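Local atomic coordinates of globin (Bacillus anthracis, PDB entry 5V3T), a protein that binds heme and, as a group 2 truncated hemoglobin, probably carries or reacts with oxygen or other small ligands at the heme iron. Residues A[16-21]-A[53-58]; A[24-29]-A[41-46]. All blocks are in the same frame, centred on the assembly; numbering follows the deposited sequence.

Contact 1: residues A[16-21]-A[53-58]; sequences QCIEIL and FLTQYL. With HEM (protoporphyrin IX containing Fe), chain C.
I18 is the one residue of 16-21 that reaches well into 53-58, and its branches divide the work. From CB, which heads toward the second helix, CG2 leaves anti to the backbone N and comes within 4.0 Å of T55 OG1. This is a van der Waals contact, since T55 OG1 is hydrogen-bonded to the backbone O of K51, one turn earlier in its own helix. The other branch, CG1, lies beside the backbone N (chi1 -66°) and carries CD1, which lies 4.0 Å from L58 CD1; the CB of L54 is within 4.4 Å of the same I18 CD1. I18 thus spans L54 and T55 of the last turn of helix 44-57 and L58 just beyond its end, with no hydrogen bond between the segments. In the 2-on-2 globin fold of truncated hemoglobins, helix 14-31 corresponds to helix B and helix 44-57 to helix E, the helix on the distal side of the heme, and here the start of the former packs on the end of the latter. L58, the first residue to leave helical geometry, also touches F9, which covers I18 and T55 as well. Turned to the heme, F53 has its CG anti to the backbone N (chi1 -179°). Its CD2 and CE2 both lie 3.2 Å from the vinyl carbon CBC of the porphyrin, approached obliquely, and F53 CB is 3.6 Å from the heme methyl CMD. L54 CD2 meets the same vinyl carbon at 3.9 Å, while L115 of helix 105-122 also packs against L54.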
loop_
_atom_site.group_PDB
_atom_site.type_symbol
_atom_site.label_atom_id
_atom_site.label_comp_id
_atom_site.label_asym_id
_atom_site.label_seq_id
_atom_site.Cartn_x
_atom_site.Cartn_y
_atom_site.Cartn_z
ATOM N N GLN A 16 3.460 12.456 22.558
ATOM C CA GLN A 16 2.336 12.003 23.386
ATOM C C GLN A 16 0.992 12.180 22.690
ATOM O O GLN A 16 0.104 11.344 22.837
ATOM C CB GLN A 16 2.342 12.737 24.738
ATOM C CG GLN A 16 3.515 12.337 25.624
ATOM C CD GLN A 16 3.650 13.214 26.860
ATOM O OE1 GLN A 16 3.450 14.426 26.803
ATOM N NE2 GLN A 16 3.969 12.597 27.986
ATOM N N CYS A 17 0.839 13.257 21.921
ATOM C CA CYS A 17 -0.400 13.462 21.188
ATOM C C CYS A 17 -0.497 12.524 19.991
ATOM O O CYS A 17 -1.541 11.933 19.767
ATOM C CB CYS A 17 -0.544 14.907 20.716
ATOM S SG CYS A 17 -2.062 15.207 19.752
ATOM N N ILE A 18 0.592 12.373 19.233
ATOM C CA ILE A 18 0.586 11.467 18.075
ATOM C C ILE A 18 0.289 10.021 18.484
ATOM O O ILE A 18 -0.460 9.314 17.792
ATOM C CB ILE A 18 1.925 11.549 17.306
ATOM C CG1 ILE A 18 2.077 12.948 16.688
ATOM C CG2 ILE A 18 2.028 10.451 16.234
ATOM C CD1 ILE A 18 0.955 13.320 15.738
ATOM N N GLU A 19 0.857 9.584 19.609
ATOM C CA GLU A 19 0.597 8.235 20.129
ATOM C C GLU A 19 -0.909 8.030 20.284
ATOM O O GLU A 19 -1.485 7.080 19.752
ATOM C CB GLU A 19 1.294 8.012 21.478
ATOM C CG GLU A 19 2.804 7.900 21.394
ATOM C CD GLU A 19 3.285 6.587 20.791
ATOM O OE1 GLU A 19 2.666 5.535 21.073
ATOM O OE2 GLU A 19 4.284 6.618 20.035
ATOM N N ILE A 20 -1.548 8.951 20.995
ATOM C CA ILE A 20 -2.966 8.827 21.303
ATOM C C ILE A 20 -3.850 9.025 20.077
ATOM O O ILE A 20 -4.852 8.322 19.913
ATOM C CB ILE A 20 -3.382 9.851 22.378
ATOM C CG1 ILE A 20 -2.575 9.622 23.655
ATOM C CG2 ILE A 20 -4.867 9.753 22.668
ATOM C CD1 ILE A 20 -2.772 10.706 24.695
ATOM N N LEU A 21 -3.472 9.964 19.212
ATOM C CA LEU A 21 -4.255 10.243 18.012
ATOM C C LEU A 21 -4.303 9.014 17.124
ATOM O O LEU A 21 -5.376 8.594 16.686
ATOM C CB LEU A 21 -3.688 11.454 17.253
ATOM C CG LEU A 21 -4.343 11.858 15.925
ATOM C CD1 LEU A 21 -5.764 12.358 16.137
ATOM C CD2 LEU A 21 -3.510 12.931 15.241
ATOM N N PHE A 53 5.358 7.985 10.613
ATOM C CA PHE A 53 5.099 8.837 9.455
ATOM C C PHE A 53 4.567 10.218 9.826
ATOM O O PHE A 53 5.119 11.244 9.402
ATOM C CB PHE A 53 4.125 8.189 8.456
ATOM C CG PHE A 53 3.877 9.059 7.265
ATOM C CD1 PHE A 53 4.807 9.145 6.246
ATOM C CD2 PHE A 53 2.758 9.851 7.198
ATOM C CE1 PHE A 53 4.603 9.991 5.168
ATOM C CE2 PHE A 53 2.538 10.692 6.111
ATOM C CZ PHE A 53 3.466 10.764 5.102
ATOM N N LEU A 54 3.524 10.259 10.647
ATOM C CA LEU A 54 2.926 11.540 11.023
ATOM C C LEU A 54 3.902 12.434 11.775
ATOM O O LEU A 54 3.839 13.657 11.654
ATOM C CB LEU A 54 1.671 11.327 11.867
ATOM C CG LEU A 54 0.521 10.702 11.076
ATOM C CD1 LEU A 54 -0.716 10.509 11.955
ATOM C CD2 LEU A 54 0.180 11.564 9.864
ATOM N N THR A 55 4.780 11.826 12.562
ATOM C CA THR A 55 5.781 12.579 13.305
ATOM C C THR A 55 6.660 13.355 12.332
ATOM O O THR A 55 6.826 14.572 12.458
ATOM C CB THR A 55 6.654 11.646 14.186
ATOM O OG1 THR A 55 5.826 11.016 15.176
ATOM C CG2 THR A 55 7.771 12.417 14.888
ATOM N N GLN A 56 7.197 12.649 11.339
ATOM C CA GLN A 56 8.081 13.263 10.349
ATOM C C GLN A 56 7.285 14.182 9.414
ATOM O O GLN A 56 7.788 15.199 8.952
ATOM C CB GLN A 56 8.838 12.179 9.584
ATOM C CG GLN A 56 8.638 12.201 8.093
ATOM C CD GLN A 56 9.566 11.246 7.375
ATOM O OE1 GLN A 56 10.431 10.622 7.995
ATOM N NE2 GLN A 56 9.372 11.105 6.067
ATOM N N TYR A 57 6.042 13.792 9.142
ATOM C CA TYR A 57 5.115 14.512 8.261
ATOM C C TYR A 57 4.845 15.913 8.812
ATOM O O TYR A 57 4.601 16.856 8.062
ATOM C CB TYR A 57 3.802 13.727 8.183
ATOM C CG TYR A 57 2.693 14.177 7.239
ATOM C CD1 TYR A 57 2.813 14.027 5.858
ATOM C CD2 TYR A 57 1.514 14.732 7.739
ATOM C CE1 TYR A 57 1.775 14.394 4.998
ATOM C CE2 TYR A 57 0.483 15.119 6.895
ATOM C CZ TYR A 57 0.617 14.943 5.526
ATOM O OH TYR A 57 -0.409 15.330 4.695
ATOM N N LEU A 58 4.816 16.012 10.143
ATOM C CA LEU A 58 4.518 17.263 10.843
ATOM C C LEU A 58 5.750 18.038 11.312
ATOM O O LEU A 58 5.636 18.995 12.072
ATOM C CB LEU A 58 3.608 16.974 12.040
ATOM C CG LEU A 58 2.270 16.383 11.605
ATOM C CD1 LEU A 58 1.426 16.032 12.818
ATOM C CD2 LEU A 58 1.541 17.368 10.717
HETATM C CHA HEM C . -0.331 1.714 4.589
HETATM C CHB HEM C . -5.102 2.108 3.324
HETATM C CHC HEM C . -4.527 6.953 3.147
HETATM C CHD HEM C . -0.139 6.654 5.269
HETATM C C1A HEM C . -1.662 1.417 4.275
HETATM C C2A HEM C . -2.235 0.084 4.181
HETATM C C3A HEM C . -3.530 0.192 3.842
HETATM C C4A HEM C . -3.854 1.600 3.688
HETATM C CMA HEM C . -4.523 -0.978 3.635
HETATM C CAA HEM C . -1.464 -1.229 4.461
HETATM C CBA HEM C . -1.039 -1.258 5.930
HETATM C CGA HEM C . 0.279 -1.970 6.079
HETATM O O1A HEM C . 0.681 -2.685 5.125
HETATM O O2A HEM C . 0.922 -1.826 7.153
HETATM C C1B HEM C . -5.356 3.458 3.143
HETATM C C2B HEM C . -6.599 4.053 2.687
HETATM C C3B HEM C . -6.425 5.381 2.623
HETATM C C4B HEM C . -5.069 5.689 3.043
HETATM C CMB HEM C . -7.893 3.293 2.313
HETATM C CAB HEM C . -7.483 6.418 2.190
HETATM C CBB HEM C . -7.132 7.518 1.506
HETATM C C1C HEM C . -3.375 7.284 3.798
HETATM C C2C HEM C . -3.001 8.614 4.252
HETATM C C3C HEM C . -1.808 8.529 4.840
HETATM C C4C HEM C . -1.348 7.148 4.782
HETATM C CMC HEM C . -3.824 9.916 4.103
HETATM C CAC HEM C . -1.052 9.739 5.440
HETATM C CBC HEM C . -0.389 9.542 6.569
HETATM C C1D HEM C . 0.199 5.298 5.277
HETATM C C2D HEM C . 1.455 4.785 5.781
HETATM C C3D HEM C . 1.412 3.268 5.572
HETATM C C4D HEM C . 0.123 2.980 4.958
HETATM C CMD HEM C . 2.603 5.605 6.406
HETATM C CAD HEM C . 2.523 2.271 5.954
HETATM C CBD HEM C . 3.234 1.845 4.671
HETATM C CGD HEM C . 4.488 1.071 4.989
HETATM O O1D HEM C . 4.444 -0.177 4.858
HETATM O O2D HEM C . 5.521 1.691 5.374
HETATM N NA HEM C . -2.683 2.316 3.962
HETATM N NB HEM C . -4.454 4.498 3.357
HETATM N NC HEM C . -2.353 6.409 4.147
HETATM N ND HEM C . -0.552 4.202 4.791
HETATM FE FE HEM C . -2.557 4.363 4.220
#

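Contact 2: residues A[24-29]-A[41-46]; sequences TFYSYV and DDLTET. With CYN (cyanide ion), chain D; HEM (protoporphyrin IX containing Fe), chain C.
Y26, L43 and T46 carry most of the surface buried here. The CB of Y26 points toward 41-46 and lies 4.2 Å from L43 CD1; the same methyl rests 3.7 Å from the backbone O of Y26. Farther out, the side chains of Y26 and T46 cross at about a right angle, with the methyl CG2 of T46 3.4 Å from Y26 OH. F25 CD2 lies over the centre of one face of the Y26 ring. At the tip of the phenol, OH donates a 2.9 Å hydrogen bond to the nitrogen of the iron-bound cyanide. This is the distal pocket of a truncated hemoglobin, with the tyrosine on the helix equivalent to B; Q50, also of the cyanide pocket, hydrogen-bonds to Y26 OH. T46 splits its two branches: CG2, anti to the backbone N, serves the tyrosine, whereas OG1, beside that N (chi1 -57°), donates to heme propionate O2A at 3.0 Å. Just before the helix, D42 OD1 receives both T44 OG1 (2.6 Å) and T44 N, the latter closing an Asx turn.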
loop_
_atom_site.group_PDB
_atom_site.type_symbol
_atom_site.label_atom_id
_atom_site.label_comp_id
_atom_site.label_asym_id
_atom_site.label_seq_id
_atom_site.Cartn_x
_atom_site.Cartn_y
_atom_site.Cartn_z
ATOM N N THR A 24 -6.118 6.029 18.653
ATOM C CA THR A 24 -7.547 6.333 18.559
ATOM C C THR A 24 -8.028 6.213 17.108
ATOM O O THR A 24 -9.078 5.621 16.843
ATOM C CB THR A 24 -7.853 7.742 19.096
ATOM O OG1 THR A 24 -7.475 7.797 20.476
ATOM C CG2 THR A 24 -9.336 8.086 18.955
ATOM N N PHE A 25 -7.256 6.777 16.182
ATOM C CA PHE A 25 -7.589 6.707 14.758
ATOM C C PHE A 25 -7.871 5.279 14.304
ATOM O O PHE A 25 -8.942 4.991 13.746
ATOM C CB PHE A 25 -6.460 7.308 13.907
ATOM C CG PHE A 25 -6.683 7.153 12.426
ATOM C CD1 PHE A 25 -7.787 7.739 11.809
ATOM C CD2 PHE A 25 -5.810 6.404 11.655
ATOM C CE1 PHE A 25 -7.992 7.607 10.453
ATOM C CE2 PHE A 25 -6.025 6.256 10.297
ATOM C CZ PHE A 25 -7.128 6.851 9.696
ATOM N N TYR A 26 -6.933 4.372 14.567
ATOM C CA TYR A 26 -7.081 2.997 14.099
ATOM C C TYR A 26 -8.130 2.219 14.854
ATOM O O TYR A 26 -8.588 1.177 14.385
ATOM C CB TYR A 26 -5.748 2.264 14.158
ATOM C CG TYR A 26 -4.905 2.677 12.999
ATOM C CD1 TYR A 26 -5.310 2.390 11.693
ATOM C CD2 TYR A 26 -3.739 3.377 13.190
ATOM C CE1 TYR A 26 -4.561 2.779 10.622
ATOM C CE2 TYR A 26 -2.991 3.775 12.126
ATOM C CZ TYR A 26 -3.402 3.468 10.853
ATOM O OH TYR A 26 -2.621 3.873 9.831
ATOM N N SER A 27 -8.501 2.715 16.025
ATOM C CA SER A 27 -9.674 2.189 16.700
ATOM C C SER A 27 -10.889 2.437 15.799
ATOM O O SER A 27 -11.681 1.528 15.565
ATOM C CB SER A 27 -9.858 2.833 18.083
ATOM O OG SER A 27 -10.939 2.243 18.792
ATOM N N TYR A 28 -11.016 3.657 15.271
ATOM C CA TYR A 28 -12.144 3.969 14.391
ATOM C C TYR A 28 -12.036 3.199 13.077
ATOM O O TYR A 28 -13.029 2.649 12.587
ATOM C CB TYR A 28 -12.258 5.479 14.124
ATOM C CG TYR A 28 -12.873 6.251 15.283
ATOM C CD1 TYR A 28 -14.207 6.076 15.628
ATOM C CD2 TYR A 28 -12.121 7.153 16.028
ATOM C CE1 TYR A 28 -14.772 6.759 16.688
ATOM C CE2 TYR A 28 -12.686 7.853 17.087
ATOM C CZ TYR A 28 -14.009 7.657 17.405
ATOM O OH TYR A 28 -14.575 8.335 18.462
ATOM N N VAL A 29 -10.828 3.118 12.530
ATOM C CA VAL A 29 -10.609 2.355 11.299
ATOM C C VAL A 29 -11.078 0.900 11.440
ATOM O O VAL A 29 -11.804 0.381 10.592
ATOM C CB VAL A 29 -9.122 2.364 10.896
ATOM C CG1 VAL A 29 -8.880 1.376 9.729
ATOM C CG2 VAL A 29 -8.684 3.778 10.538
ATOM N N ASP A 41 -5.388 -7.607 9.864
ATOM C CA ASP A 41 -6.253 -7.883 11.004
ATOM C C ASP A 41 -5.698 -7.260 12.285
ATOM O O ASP A 41 -6.427 -6.632 13.063
ATOM C CB ASP A 41 -6.425 -9.390 11.149
ATOM C CG ASP A 41 -7.227 -9.984 10.006
ATOM O OD1 ASP A 41 -8.271 -9.396 9.650
ATOM O OD2 ASP A 41 -6.803 -11.020 9.449
ATOM N N ASP A 42 -4.396 -7.418 12.487
ATOM C CA ASP A 42 -3.706 -6.736 13.571
ATOM C C ASP A 42 -3.153 -5.418 13.042
ATOM O O ASP A 42 -2.337 -5.402 12.121
ATOM C CB ASP A 42 -2.587 -7.607 14.143
ATOM C CG ASP A 42 -2.038 -7.066 15.448
ATOM O OD1 ASP A 42 -2.132 -5.846 15.672
ATOM O OD2 ASP A 42 -1.518 -7.862 16.259
ATOM N N LEU A 43 -3.607 -4.319 13.625
ATOM C CA LEU A 43 -3.233 -2.988 13.157
ATOM C C LEU A 43 -2.045 -2.402 13.922
ATOM O O LEU A 43 -1.695 -1.232 13.738
ATOM C CB LEU A 43 -4.434 -2.041 13.258
ATOM C CG LEU A 43 -5.566 -2.282 12.256
ATOM C CD1 LEU A 43 -6.806 -1.476 12.620
ATOM C CD2 LEU A 43 -5.076 -1.899 10.885
ATOM N N THR A 44 -1.430 -3.219 14.772
ATOM C CA THR A 44 -0.318 -2.767 15.601
ATOM C C THR A 44 0.835 -2.209 14.772
ATOM O O THR A 44 1.276 -1.078 14.992
ATOM C CB THR A 44 0.225 -3.898 16.487
ATOM O OG1 THR A 44 -0.822 -4.389 17.331
ATOM C CG2 THR A 44 1.382 -3.391 17.342
ATOM N N GLU A 45 1.316 -2.998 13.814
ATOM C CA GLU A 45 2.456 -2.578 13.007
ATOM C C GLU A 45 2.094 -1.362 12.144
ATOM O O GLU A 45 2.905 -0.436 11.981
ATOM C CB GLU A 45 2.969 -3.738 12.149
ATOM C CG GLU A 45 4.080 -3.352 11.184
ATOM C CD GLU A 45 5.361 -2.877 11.871
ATOM O OE1 GLU A 45 5.479 -2.969 13.114
ATOM O OE2 GLU A 45 6.255 -2.383 11.151
ATOM N N THR A 46 0.865 -1.349 11.630
ATOM C CA THR A 46 0.367 -0.199 10.873
ATOM C C THR A 46 0.330 1.069 11.746
ATOM O O THR A 46 0.757 2.149 11.316
ATOM C CB THR A 46 -1.034 -0.475 10.299
ATOM O OG1 THR A 46 -0.984 -1.648 9.477
ATOM C CG2 THR A 46 -1.523 0.703 9.469
HETATM C C CYN D . -3.168 4.285 6.103
HETATM N N CYN D . -3.632 4.213 7.164
HETATM C CHA HEM C . -0.331 1.714 4.589
HETATM C CHB HEM C . -5.102 2.108 3.324
HETATM C CHC HEM C . -4.527 6.953 3.147
HETATM C CHD HEM C . -0.139 6.654 5.269
HETATM C C1A HEM C . -1.662 1.417 4.275
HETATM C C2A HEM C . -2.235 0.084 4.181
HETATM C C3A HEM C . -3.530 0.192 3.842
HETATM C C4A HEM C . -3.854 1.600 3.688
HETATM C CMA HEM C . -4.523 -0.978 3.635
HETATM C CAA HEM C . -1.464 -1.229 4.461
HETATM C CBA HEM C . -1.039 -1.258 5.930
HETATM C CGA HEM C . 0.279 -1.970 6.079
HETATM O O1A HEM C . 0.681 -2.685 5.125
HETATM O O2A HEM C . 0.922 -1.826 7.153
HETATM C C1B HEM C . -5.356 3.458 3.143
HETATM C C2B HEM C . -6.599 4.053 2.687
HETATM C C3B HEM C . -6.425 5.381 2.623
HETATM C C4B HEM C . -5.069 5.689 3.043
HETATM C CMB HEM C . -7.893 3.293 2.313
HETATM C CAB HEM C . -7.483 6.418 2.190
HETATM C CBB HEM C . -7.132 7.518 1.506
HETATM C C1C HEM C . -3.375 7.284 3.798
HETATM C C2C HEM C . -3.001 8.614 4.252
HETATM C C3C HEM C . -1.808 8.529 4.840
HETATM C C4C HEM C . -1.348 7.148 4.782
HETATM C CMC HEM C . -3.824 9.916 4.103
HETATM C CAC HEM C . -1.052 9.739 5.440
HETATM C CBC HEM C . -0.389 9.542 6.569
HETATM C C1D HEM C . 0.199 5.298 5.277
HETATM C C2D HEM C . 1.455 4.785 5.781
HETATM C C3D HEM C . 1.412 3.268 5.572
HETATM C C4D HEM C . 0.123 2.980 4.958
HETATM C CMD HEM C . 2.603 5.605 6.406
HETATM C CAD HEM C . 2.523 2.271 5.954
HETATM C CBD HEM C . 3.234 1.845 4.671
HETATM C CGD HEM C . 4.488 1.071 4.989
HETATM O O1D HEM C . 4.444 -0.177 4.858
HETATM O O2D HEM C . 5.521 1.691 5.374
HETATM N NA HEM C . -2.683 2.316 3.962
HETATM N NB HEM C . -4.454 4.498 3.357
HETATM N NC HEM C . -2.353 6.409 4.147
HETATM N ND HEM C . -0.552 4.202 4.791
HETATM FE FE HEM C . -2.557 4.363 4.220
#

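Both contacts join helix 14-31 to helix 44-57, and their centres lie 14 Å apart. The chain passes through 16-21 and 24-29 on the first helix, crosses a largely non-helical connection, then enters the second through 41-46 and leaves it at 53-58. Contact 2 therefore closes the shorter loop, lying within the longer one spanned by contact 1. The two helices thus touch near both ends of helix 44-57. Both contacts reach the heme through their segments 53-58 and 41-46, and 24-29 supplies the tyrosine that holds the iron ligand. Both lie on the distal side of the heme, where that ligand is bound.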